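Local coordinates for protein B (Streptococcus agalactiae, PDB 5H6I) that permeabilizes membranes as a secreted pore-forming toxin, the CAMP factor, and binds the Fc region of IgG, at residues L52-K56 with V68-I72; G61-E65 with N124-G128; F111-L116 with E159-L163; K181-I186 with E233-Q238. Residue numbers count along the deposited sequence, not the author numbering.

Interaction 1 (L52-K56 with V68-I72)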
loop_
_atom_site.group_PDB
_atom_site.type_symbol
_atom_site.label_atom_id
_atom_site.label_comp_id
_atom_site.label_asym_id
_atom_site.label_seq_id
_atom_site.Cartn_x
_atom_site.Cartn_y
_atom_site.Cartn_z
ATOM N N LEU A 52 -2.089 -7.336 4.766
ATOM C CA LEU A 52 -1.930 -7.221 3.320
ATOM C C LEU A 52 -3.243 -6.904 2.614
ATOM O O LEU A 52 -3.227 -6.279 1.548
ATOM C CB LEU A 52 -1.325 -8.506 2.750
ATOM C CG LEU A 52 0.187 -8.668 2.939
ATOM C CD1 LEU A 52 0.621 -10.078 2.582
ATOM C CD2 LEU A 52 0.953 -7.643 2.115
ATOM N N ARG A 53 -4.381 -7.320 3.178
ATOM C CA ARG A 53 -5.659 -6.962 2.568
ATOM C C ARG A 53 -5.991 -5.493 2.799
ATOM O O ARG A 53 -6.653 -4.870 1.961
ATOM C CB ARG A 53 -6.778 -7.862 3.097
ATOM C CG ARG A 53 -6.982 -7.820 4.600
ATOM C CD ARG A 53 -8.155 -6.933 4.983
ATOM N NE ARG A 53 -8.701 -7.289 6.290
ATOM C CZ ARG A 53 -9.417 -6.465 7.047
ATOM N NH1 ARG A 53 -9.672 -5.233 6.630
ATOM N NH2 ARG A 53 -9.875 -6.873 8.223
ATOM N N ASN A 54 -5.546 -4.925 3.923
ATOM C CA ASN A 54 -5.656 -3.483 4.118
ATOM C C ASN A 54 -4.841 -2.738 3.070
ATOM O O ASN A 54 -5.318 -1.775 2.458
ATOM C CB ASN A 54 -5.190 -3.103 5.524
ATOM C CG ASN A 54 -6.112 -3.623 6.607
ATOM O OD1 ASN A 54 -7.324 -3.718 6.417
ATOM N ND2 ASN A 54 -5.538 -3.963 7.757
ATOM N N ILE A 55 -3.600 -3.178 2.851
ATOM C CA ILE A 55 -2.741 -2.563 1.846
ATOM C C ILE A 55 -3.304 -2.780 0.446
ATOM O O ILE A 55 -3.135 -1.928 -0.435
ATOM C CB ILE A 55 -1.310 -3.117 1.981
ATOM C CG1 ILE A 55 -0.695 -2.682 3.314
ATOM C CG2 ILE A 55 -0.436 -2.669 0.823
ATOM C CD1 ILE A 55 0.699 -3.221 3.548
ATOM N N LYS A 56 -3.999 -3.900 0.225
ATOM C CA LYS A 56 -4.517 -4.221 -1.103
ATOM C C LYS A 56 -5.401 -3.110 -1.658
ATOM O O LYS A 56 -5.445 -2.903 -2.876
ATOM C CB LYS A 56 -5.292 -5.539 -1.052
ATOM C CG LYS A 56 -5.738 -6.060 -2.409
ATOM C CD LYS A 56 -6.845 -7.092 -2.263
ATOM C CE LYS A 56 -7.310 -7.601 -3.616
ATOM N NZ LYS A 56 -6.231 -8.343 -4.323
ATOM N N VAL A 68 1.542 -6.981 -4.076
ATOM C CA VAL A 68 0.823 -7.414 -2.882
ATOM C C VAL A 68 -0.231 -8.466 -3.226
ATOM O O VAL A 68 -0.589 -9.288 -2.380
ATOM C CB VAL A 68 0.206 -6.221 -2.135
ATOM C CG1 VAL A 68 1.208 -5.078 -2.026
ATOM C CG2 VAL A 68 -1.080 -5.759 -2.803
ATOM N N ASN A 69 -0.728 -8.483 -4.463
ATOM C CA ASN A 69 -1.595 -9.579 -4.884
ATOM C C ASN A 69 -0.831 -10.895 -4.881
ATOM O O ASN A 69 -1.369 -11.936 -4.486
ATOM C CB ASN A 69 -2.179 -9.296 -6.272
ATOM C CG ASN A 69 -3.418 -8.432 -6.214
ATOM O OD1 ASN A 69 -3.934 -8.134 -5.132
ATOM N ND2 ASN A 69 -3.907 -8.024 -7.376
ATOM N N GLU A 70 0.432 -10.863 -5.312
ATOM C CA GLU A 70 1.278 -12.047 -5.227
ATOM C C GLU A 70 1.653 -12.362 -3.785
ATOM O O GLU A 70 1.856 -13.533 -3.440
ATOM C CB GLU A 70 2.534 -11.847 -6.072
ATOM C CG GLU A 70 2.270 -11.805 -7.567
ATOM C CD GLU A 70 2.030 -13.181 -8.151
ATOM O OE1 GLU A 70 0.868 -13.639 -8.144
ATOM O OE2 GLU A 70 3.008 -13.805 -8.612
ATOM N N ALA A 71 1.751 -11.340 -2.932
ATOM C CA ALA A 71 2.057 -11.579 -1.526
ATOM C C ALA A 71 0.876 -12.220 -0.808
ATOM O O ALA A 71 1.061 -13.115 0.024
ATOM C CB ALA A 71 2.458 -10.272 -0.844
ATOM N N ILE A 72 -0.344 -11.772 -1.114
ATOM C CA ILE A 72 -1.532 -12.383 -0.522
ATOM C C ILE A 72 -1.645 -13.840 -0.950
ATOM O O ILE A 72 -1.978 -14.716 -0.143
ATOM C CB ILE A 72 -2.789 -11.578 -0.898
ATOM C CG1 ILE A 72 -2.750 -10.195 -0.245
ATOM C CG2 ILE A 72 -4.049 -12.327 -0.491
ATOM C CD1 ILE A 72 -3.830 -9.256 -0.734
#
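Leu-52 and Ile-55 form a ridge on helix 35-58, and helix 65-84 meets it with Ala-71, Ile-72 and Val-68. Leu-52 is wedged between two residues. Its CB rests 3.7 Å from CG1 of Ile-72, and its CD1 lies 3.9 Å from CB of the small Ala-71. The short alanine makes the hollow that takes the leucine tip. One turn on, CG2 of Ile-55 meets CG1 of Val-68 at 4.1 Å. The other Val-68 branch, CG2, sits 4.1 Å from CA of Lys-56. The two helices form an antiparallel hairpin, the first of the all-helical N-terminal bundle. Their short axes come within 9.8 Å at 154°, and Leu-52 lies opposite Ile-72, as Lys-56 does Val-68. Helix 93-115 covers one side of the seam, where Ile-106 touches Leu-52 and Ile-55, and Ile-109 touches Ile-55 and Val-68. CD1 of Ile-72 fits against the aliphatic base of Lys-56, 4.0 Å from its CB. The lysine then stretches along the edge of the groove. Its NZ donates a very short hydrogen bond of 2.4 Å to OD1 of Asn-69, whose CA-to-CB bond points away from the partner helix.

Interaction 2 (G61-E65 with N124-G128)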
loop_
_atom_site.group_PDB
_atom_site.type_symbol
_atom_site.label_atom_id
_atom_site.label_comp_id
_atom_site.label_asym_id
_atom_site.label_seq_id
_atom_site.Cartn_x
_atom_site.Cartn_y
_atom_site.Cartn_z
ATOM N N GLY A 61 -3.863 0.251 -8.593
ATOM C CA GLY A 61 -3.390 0.922 -9.786
ATOM C C GLY A 61 -1.987 1.473 -9.705
ATOM O O GLY A 61 -1.614 2.308 -10.536
ATOM N N THR A 62 -1.193 1.034 -8.735
ATOM C CA THR A 62 0.171 1.503 -8.553
ATOM C C THR A 62 1.155 0.389 -8.903
ATOM O O THR A 62 0.773 -0.683 -9.387
ATOM C CB THR A 62 0.374 1.996 -7.118
ATOM O OG1 THR A 62 0.626 0.878 -6.259
ATOM C CG2 THR A 62 -0.861 2.736 -6.627
ATOM N N ASP A 63 2.440 0.647 -8.651
ATOM C CA ASP A 63 3.472 -0.360 -8.851
ATOM C C ASP A 63 3.450 -1.444 -7.784
ATOM O O ASP A 63 4.217 -2.407 -7.887
ATOM C CB ASP A 63 4.851 0.303 -8.883
ATOM C CG ASP A 63 4.967 1.354 -9.968
ATOM O OD1 ASP A 63 4.996 0.980 -11.158
ATOM O OD2 ASP A 63 5.024 2.555 -9.629
ATOM N N TYR A 64 2.597 -1.311 -6.769
ATOM C CA TYR A 64 2.496 -2.284 -5.692
ATOM C C TYR A 64 1.173 -3.039 -5.710
ATOM O O TYR A 64 0.857 -3.737 -4.743
ATOM C CB TYR A 64 2.689 -1.594 -4.340
ATOM C CG TYR A 64 3.927 -0.731 -4.272
ATOM C CD1 TYR A 64 5.159 -1.275 -3.927
ATOM C CD2 TYR A 64 3.869 0.626 -4.563
ATOM C CE1 TYR A 64 6.294 -0.489 -3.868
ATOM C CE2 TYR A 64 4.998 1.418 -4.507
ATOM C CZ TYR A 64 6.208 0.856 -4.159
ATOM O OH TYR A 64 7.333 1.644 -4.104
ATOM N N GLU A 65 0.390 -2.916 -6.783
ATOM C CA GLU A 65 -0.879 -3.633 -6.850
ATOM C C GLU A 65 -0.652 -5.124 -7.066
ATOM O O GLU A 65 -1.147 -5.956 -6.297
ATOM C CB GLU A 65 -1.754 -3.053 -7.961
ATOM C CG GLU A 65 -3.070 -3.791 -8.162
ATOM C CD GLU A 65 -3.674 -3.549 -9.532
ATOM O OE1 GLU A 65 -4.179 -2.433 -9.772
ATOM O OE2 GLU A 65 -3.643 -4.477 -10.369
ATOM N N ASN A 124 9.258 4.530 -7.127
ATOM C CA ASN A 124 8.283 3.484 -6.840
ATOM C C ASN A 124 8.335 2.369 -7.876
ATOM O O ASN A 124 8.059 1.209 -7.548
ATOM C CB ASN A 124 6.879 4.082 -6.769
ATOM C CG ASN A 124 6.573 4.681 -5.411
ATOM O OD1 ASN A 124 6.786 4.047 -4.379
ATOM N ND2 ASN A 124 6.069 5.910 -5.405
ATOM N N ILE A 125 8.685 2.696 -9.122
ATOM C CA ILE A 125 8.799 1.672 -10.156
ATOM C C ILE A 125 9.941 0.716 -9.833
ATOM O O ILE A 125 9.779 -0.510 -9.879
ATOM C CB ILE A 125 8.984 2.324 -11.538
ATOM C CG1 ILE A 125 7.649 2.852 -12.066
ATOM C CG2 ILE A 125 9.591 1.335 -12.524
ATOM C CD1 ILE A 125 7.746 3.467 -13.446
ATOM N N ASP A 126 11.111 1.261 -9.495
ATOM C CA ASP A 126 12.259 0.415 -9.194
ATOM C C ASP A 126 12.040 -0.383 -7.915
ATOM O O ASP A 126 12.435 -1.551 -7.829
ATOM C CB ASP A 126 13.526 1.265 -9.086
ATOM C CG ASP A 126 13.965 1.825 -10.424
ATOM O OD1 ASP A 126 13.437 1.375 -11.463
ATOM O OD2 ASP A 126 14.838 2.719 -10.437
ATOM N N MET A 127 11.404 0.227 -6.912
ATOM C CA MET A 127 11.200 -0.459 -5.642
ATOM C C MET A 127 10.107 -1.517 -5.743
ATOM O O MET A 127 10.231 -2.596 -5.151
ATOM C CB MET A 127 10.871 0.554 -4.546
ATOM C CG MET A 127 11.519 0.235 -3.215
ATOM S SD MET A 127 10.418 -0.689 -2.136
ATOM C CE MET A 127 9.255 0.599 -1.703
ATOM N N GLY A 128 9.031 -1.230 -6.478
ATOM C CA GLY A 128 8.029 -2.252 -6.728
ATOM C C GLY A 128 8.587 -3.439 -7.487
ATOM O O GLY A 128 8.111 -4.566 -7.326
#
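One hydrogen bond joins the two segments, and it is very short: OH of Tyr-64 donates to OD1 of Asn-124 at 2.5 Å. The same OD1 is also hydrogen-bonded to OG of Ser-112 on helix 93-115. Apolar packing flanks the ring. CE1 of Tyr-64 lies 3.8 Å from CE of Met-127 and 3.8 Å from CA of Gly-128. An ideal CB on Gly-128 would clash with O of Asp-63, so the glycine allows the loop this close. Asp-63 makes van der Waals contacts with the helix, its CB 3.6 Å from O of Asn-124 and its OD1 3.4 Å from CG1 of Ile-125. Its OD2 is hydrogen-bonded to OH of Tyr-177. Within the loop, N of Tyr-64 donates to OG1 of Thr-62 at 3.0 Å, an ST turn. A type I turn spans Thr-62 to Glu-65; Tyr-64 is at the N-cap position of helix 65-84. The loop of the first helical hairpin is thus docked on helix 121-139. With two hydroxyls bonded to OD1 of Asn-124, one buried polar group joins loop, helix 121-139 and helix 93-115.

Interaction 3 (F111-L116 with E159-L163)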
loop_
_atom_site.group_PDB
_atom_site.type_symbol
_atom_site.label_atom_id
_atom_site.label_comp_id
_atom_site.label_asym_id
_atom_site.label_seq_id
_atom_site.Cartn_x
_atom_site.Cartn_y
_atom_site.Cartn_z
ATOM N N PHE A 111 7.031 1.605 3.806
ATOM C CA PHE A 111 8.123 2.544 3.572
ATOM C C PHE A 111 7.834 3.429 2.367
ATOM O O PHE A 111 8.185 4.614 2.356
ATOM C CB PHE A 111 9.435 1.781 3.380
ATOM C CG PHE A 111 10.592 2.650 2.974
ATOM C CD1 PHE A 111 11.334 3.328 3.927
ATOM C CD2 PHE A 111 10.947 2.778 1.640
ATOM C CE1 PHE A 111 12.401 4.124 3.558
ATOM C CE2 PHE A 111 12.013 3.575 1.265
ATOM C CZ PHE A 111 12.741 4.247 2.226
ATOM N N SER A 112 7.193 2.866 1.340
ATOM C CA SER A 112 6.837 3.657 0.167
ATOM C C SER A 112 5.751 4.673 0.494
ATOM O O SER A 112 5.823 5.827 0.056
ATOM C CB SER A 112 6.387 2.737 -0.967
ATOM O OG SER A 112 5.439 3.381 -1.800
ATOM N N THR A 113 4.740 4.264 1.265
ATOM C CA THR A 113 3.630 5.158 1.580
ATOM C C THR A 113 4.090 6.373 2.378
ATOM O O THR A 113 3.538 7.467 2.215
ATOM C CB THR A 113 2.548 4.396 2.351
ATOM O OG1 THR A 113 2.153 3.237 1.608
ATOM C CG2 THR A 113 1.328 5.276 2.586
ATOM N N GLN A 114 5.106 6.210 3.225
ATOM C CA GLN A 114 5.506 7.268 4.143
ATOM C C GLN A 114 6.644 8.137 3.625
ATOM O O GLN A 114 6.823 9.252 4.128
ATOM C CB GLN A 114 5.922 6.670 5.492
ATOM C CG GLN A 114 4.842 5.861 6.189
ATOM C CD GLN A 114 5.369 5.110 7.398
ATOM O OE1 GLN A 114 6.581 4.986 7.587
ATOM N NE2 GLN A 114 4.461 4.605 8.224
ATOM N N HIS A 115 7.416 7.671 2.641
ATOM C CA HIS A 115 8.641 8.363 2.260
ATOM C C HIS A 115 8.830 8.589 0.766
ATOM O O HIS A 115 9.748 9.329 0.396
ATOM C CB HIS A 115 9.868 7.602 2.787
ATOM C CG HIS A 115 9.895 7.458 4.277
ATOM N ND1 HIS A 115 9.160 6.502 4.945
ATOM C CD2 HIS A 115 10.568 8.147 5.228
ATOM C CE1 HIS A 115 9.380 6.609 6.243
ATOM N NE2 HIS A 115 10.230 7.599 6.441
ATOM N N LEU A 116 8.014 7.991 -0.102
ATOM C CA LEU A 116 8.258 8.055 -1.539
ATOM C C LEU A 116 7.135 8.733 -2.315
ATOM O O LEU A 116 7.135 8.676 -3.552
ATOM C CB LEU A 116 8.498 6.648 -2.096
ATOM C CG LEU A 116 9.655 5.859 -1.478
ATOM C CD1 LEU A 116 9.872 4.552 -2.226
ATOM C CD2 LEU A 116 10.933 6.687 -1.458
ATOM N N GLU A 159 15.627 0.328 -0.805
ATOM C CA GLU A 159 14.858 1.352 -0.105
ATOM C C GLU A 159 15.687 2.614 0.106
ATOM O O GLU A 159 15.229 3.728 -0.172
ATOM C CB GLU A 159 14.360 0.810 1.234
ATOM C CG GLU A 159 13.258 -0.229 1.128
ATOM C CD GLU A 159 13.104 -1.035 2.403
ATOM O OE1 GLU A 159 14.020 -0.988 3.249
ATOM O OE2 GLU A 159 12.070 -1.715 2.560
ATOM N N GLN A 160 16.916 2.456 0.604
ATOM C CA GLN A 160 17.764 3.617 0.846
ATOM C C GLN A 160 18.240 4.248 -0.456
ATOM O O GLN A 160 18.547 5.445 -0.487
ATOM C CB GLN A 160 18.960 3.222 1.714
ATOM C CG GLN A 160 18.585 2.741 3.107
ATOM C CD GLN A 160 18.318 3.883 4.069
ATOM O OE1 GLN A 160 19.102 4.829 4.161
ATOM N NE2 GLN A 160 17.208 3.799 4.794
ATOM N N LYS A 161 18.303 3.467 -1.536
ATOM C CA LYS A 161 18.780 4.002 -2.807
ATOM C C LYS A 161 17.738 4.906 -3.456
ATOM O O LYS A 161 18.079 5.967 -3.992
ATOM C CB LYS A 161 19.163 2.858 -3.746
ATOM C CG LYS A 161 19.517 3.302 -5.156
ATOM C CD LYS A 161 19.652 2.110 -6.090
ATOM C CE LYS A 161 19.822 2.555 -7.533
ATOM N NZ LYS A 161 19.702 1.415 -8.483
ATOM N N VAL A 162 16.463 4.509 -3.416
ATOM C CA VAL A 162 15.420 5.322 -4.031
ATOM C C VAL A 162 15.140 6.586 -3.228
ATOM O O VAL A 162 14.484 7.503 -3.735
ATOM C CB VAL A 162 14.126 4.508 -4.221
ATOM C CG1 VAL A 162 14.388 3.285 -5.086
ATOM C CG2 VAL A 162 13.540 4.108 -2.875
ATOM N N LEU A 163 15.619 6.660 -1.983
ATOM C CA LEU A 163 15.479 7.890 -1.213
ATOM C C LEU A 163 16.276 9.029 -1.832
ATOM O O LEU A 163 15.891 10.197 -1.711
ATOM C CB LEU A 163 15.921 7.664 0.233
ATOM C CG LEU A 163 14.906 7.027 1.181
ATOM C CD1 LEU A 163 15.526 6.810 2.552
ATOM C CD2 LEU A 163 13.653 7.882 1.286
#
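The short helical segments 111-115 and 159-163 run nearly parallel, at 22°, with their axes 11.6 Å apart at closest. The CA atoms of Phe-111 and Glu-159 are 7.8 Å apart, and those of Leu-116 and Leu-163 are 7.2 Å apart. The backbones are well separated, so side chains must bridge the gap. Phe-111 does most of this. One face of its ring takes the CB of Glu-159 in a CH-pi contact, with that CB 4.0 Å from the ring centroid. Its ring edge meets Leu-163, CZ to CG at 3.7 Å, and more loosely Val-162, CE2 to CG2 at 4.4 Å. Leu-116 adds a second set of apolar contacts. Its CD1 lies 3.8 Å from CG2 of Val-162, and its CD2 lies 4.0 Å from CD2 of Leu-163. His-115 adds a marginal contact at the exposed edge, with CB 4.1 Å from CD2 of Leu-163. Helix 121-139 lies between these helices in sequence and also closes the contact in space. Its Met-127 and Asn-124 touch Leu-116, and its Ala-123 touches Val-162. The arrangement joins alternate helices of the up-and-down N-terminal bundle. The two segments meet through dispersion and CH-pi contacts, without cross-segment hydrogen bonds, so shape and apolar burial hold them rather than polar pairing.

Interaction 4 (K181-I186 with E233-Q238)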
loop_
_atom_site.group_PDB
_atom_site.type_symbol
_atom_site.label_atom_id
_atom_site.label_comp_id
_atom_site.label_asym_id
_atom_site.label_seq_id
_atom_site.Cartn_x
_atom_site.Cartn_y
_atom_site.Cartn_z
ATOM N N LYS A 181 -3.019 11.801 -1.628
ATOM C CA LYS A 181 -3.472 12.748 -0.614
ATOM C C LYS A 181 -4.821 13.350 -0.989
ATOM O O LYS A 181 -5.686 13.531 -0.125
ATOM C CB LYS A 181 -2.429 13.849 -0.416
ATOM C CG LYS A 181 -0.989 13.371 -0.493
ATOM C CD LYS A 181 -0.693 12.305 0.552
ATOM C CE LYS A 181 0.601 11.572 0.235
ATOM N NZ LYS A 181 0.635 11.106 -1.180
ATOM N N LEU A 182 -5.014 13.671 -2.271
ATOM C CA LEU A 182 -6.315 14.151 -2.725
ATOM C C LEU A 182 -7.376 13.068 -2.576
ATOM O O LEU A 182 -8.517 13.353 -2.195
ATOM C CB LEU A 182 -6.217 14.624 -4.178
ATOM C CG LEU A 182 -7.488 14.797 -5.016
ATOM C CD1 LEU A 182 -8.486 15.740 -4.351
ATOM C CD2 LEU A 182 -7.134 15.287 -6.415
ATOM N N ASP A 183 -7.011 11.816 -2.863
ATOM C CA ASP A 183 -7.947 10.711 -2.683
ATOM C C ASP A 183 -8.373 10.584 -1.226
ATOM O O ASP A 183 -9.558 10.394 -0.931
ATOM C CB ASP A 183 -7.319 9.407 -3.175
ATOM C CG ASP A 183 -8.342 8.308 -3.381
ATOM O OD1 ASP A 183 -8.890 7.807 -2.376
ATOM O OD2 ASP A 183 -8.599 7.947 -4.548
ATOM N N LYS A 184 -7.417 10.689 -0.299
ATOM C CA LYS A 184 -7.758 10.634 1.118
ATOM C C LYS A 184 -8.551 11.859 1.551
ATOM O O LYS A 184 -9.387 11.767 2.456
ATOM C CB LYS A 184 -6.489 10.498 1.959
ATOM C CG LYS A 184 -6.584 9.456 3.061
ATOM C CD LYS A 184 -6.834 8.069 2.491
ATOM C CE LYS A 184 -6.681 6.996 3.558
ATOM N NZ LYS A 184 -7.642 7.185 4.682
ATOM N N GLU A 185 -8.309 13.011 0.919
ATOM C CA GLU A 185 -9.058 14.212 1.266
ATOM C C GLU A 185 -10.496 14.139 0.771
ATOM O O GLU A 185 -11.397 14.700 1.405
ATOM C CB GLU A 185 -8.362 15.450 0.700
ATOM C CG GLU A 185 -8.816 16.759 1.330
ATOM C CD GLU A 185 -8.566 16.805 2.827
ATOM O OE1 GLU A 185 -7.540 16.252 3.279
ATOM O OE2 GLU A 185 -9.398 17.391 3.551
ATOM N N ILE A 186 -10.731 13.459 -0.352
ATOM C CA ILE A 186 -12.092 13.298 -0.852
ATOM C C ILE A 186 -12.911 12.443 0.105
ATOM O O ILE A 186 -14.060 12.771 0.427
ATOM C CB ILE A 186 -12.070 12.704 -2.272
ATOM C CG1 ILE A 186 -11.554 13.740 -3.273
ATOM C CG2 ILE A 186 -13.454 12.210 -2.671
ATOM C CD1 ILE A 186 -11.398 13.205 -4.678
ATOM N N GLU A 233 -6.244 21.827 -5.425
ATOM C CA GLU A 233 -7.524 21.130 -5.351
ATOM C C GLU A 233 -7.805 20.629 -3.940
ATOM O O GLU A 233 -8.966 20.596 -3.515
ATOM C CB GLU A 233 -7.550 19.968 -6.344
ATOM C CG GLU A 233 -8.930 19.364 -6.557
ATOM C CD GLU A 233 -9.926 20.371 -7.094
ATOM O OE1 GLU A 233 -9.526 21.225 -7.914
ATOM O OE2 GLU A 233 -11.110 20.311 -6.697
ATOM N N ILE A 234 -6.763 20.240 -3.203
ATOM C CA ILE A 234 -6.949 19.828 -1.815
ATOM C C ILE A 234 -7.402 21.009 -0.968
ATOM O O ILE A 234 -8.285 20.877 -0.113
ATOM C CB ILE A 234 -5.654 19.194 -1.273
ATOM C CG1 ILE A 234 -5.416 17.824 -1.917
ATOM C CG2 ILE A 234 -5.703 19.077 0.244
ATOM C CD1 ILE A 234 -4.174 17.116 -1.409
ATOM N N VAL A 235 -6.817 22.187 -1.202
ATOM C CA VAL A 235 -7.191 23.379 -0.449
ATOM C C VAL A 235 -8.567 23.876 -0.875
ATOM O O VAL A 235 -9.366 24.327 -0.044
ATOM C CB VAL A 235 -6.111 24.465 -0.614
ATOM C CG1 VAL A 235 -6.711 25.858 -0.473
ATOM C CG2 VAL A 235 -4.983 24.254 0.387
ATOM N N THR A 236 -8.867 23.803 -2.173
ATOM C CA THR A 236 -10.184 24.212 -2.655
ATOM C C THR A 236 -11.282 23.338 -2.066
ATOM O O THR A 236 -12.327 23.844 -1.635
ATOM C CB THR A 236 -10.226 24.163 -4.183
ATOM O OG1 THR A 236 -9.228 25.043 -4.713
ATOM C CG2 THR A 236 -11.596 24.587 -4.691
ATOM N N LEU A 237 -11.064 22.022 -2.031
ATOM C CA LEU A 237 -12.052 21.130 -1.435
ATOM C C LEU A 237 -12.149 21.345 0.070
ATOM O O LEU A 237 -13.244 21.295 0.642
ATOM C CB LEU A 237 -11.712 19.675 -1.754
ATOM C CG LEU A 237 -12.703 18.629 -1.236
ATOM C CD1 LEU A 237 -14.077 18.830 -1.861
ATOM C CD2 LEU A 237 -12.195 17.222 -1.499
ATOM N N GLN A 238 -11.014 21.593 0.730
ATOM C CA GLN A 238 -11.043 21.902 2.155
ATOM C C GLN A 238 -11.775 23.213 2.415
ATOM O O GLN A 238 -12.487 23.347 3.417
ATOM C CB GLN A 238 -9.620 21.964 2.711
ATOM C CG GLN A 238 -9.035 20.609 3.072
ATOM C CD GLN A 238 -7.630 20.713 3.630
ATOM O OE1 GLN A 238 -6.868 21.606 3.262
ATOM N NE2 GLN A 238 -7.280 19.797 4.525
#
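Ile-234 lies across the surface of helix 179-196 between Lys-181, Leu-182 and Glu-185. Its CD1 is 3.8 Å from CB of Lys-181 and 3.6 Å from the backbone N of Leu-182. Its CG1 packs on CB of Leu-182 at 4.0 Å, while its CG2 meets CG of Glu-185 at 4.0 Å. Leu-237 fills the next position along, placing CD2 3.9 Å from O of Glu-185 and 4.0 Å from CG1 of Ile-186. The two segments are almost parallel, at 10°, with an axis separation of 10.0 Å. They belong to the first and third helices of the C-terminal three-helix unit, and helix 203-220 provides the antiparallel link between them. That middle helix also covers one side of the contact: Val-217 and Gln-220 touch Ile-186, and Ala-216 and Val-219 touch Glu-233. The buried Glu-233 offers its aliphatic part to the partner, CG 4.3 Å from CD1 of Leu-182, while its OE2 is hydrogen-bonded to ND1 of His-215. Segment 181-186 falls in the first of three 11-residue repeats. At the more open margin, Glu-185 places OE2 3.3 Å from CG of Gln-238 and accepts a weak hydrogen bond from its NE2 at 3.4 Å.

Interactions 1, 2 and 3 belong to the N-terminal helical bundle, and interaction 4 to the separate C-terminal three-helix unit; the centre of interaction 4 lies about 23 to 26 Å from the centres of the other three. Interaction 2 is the most buried and the most polar at its centre. It touches interaction 3 directly, where OD1 of Asn-124 lies 3.0 Å from OG of Ser-112, a probable hydrogen bond. Interaction 1 adjoins interaction 2 through the loop that joins the two helices of its hairpin. Interactions 1, 3 and 4 are partly buried helix-to-helix seams. Interaction 1 packs antiparallel neighbours, whereas 3 and 4 join near-parallel helices. Each of 1 and 4 carries one cross-segment hydrogen bond beside its apolar seam, very short in 1 and weak in 4; 3 has none.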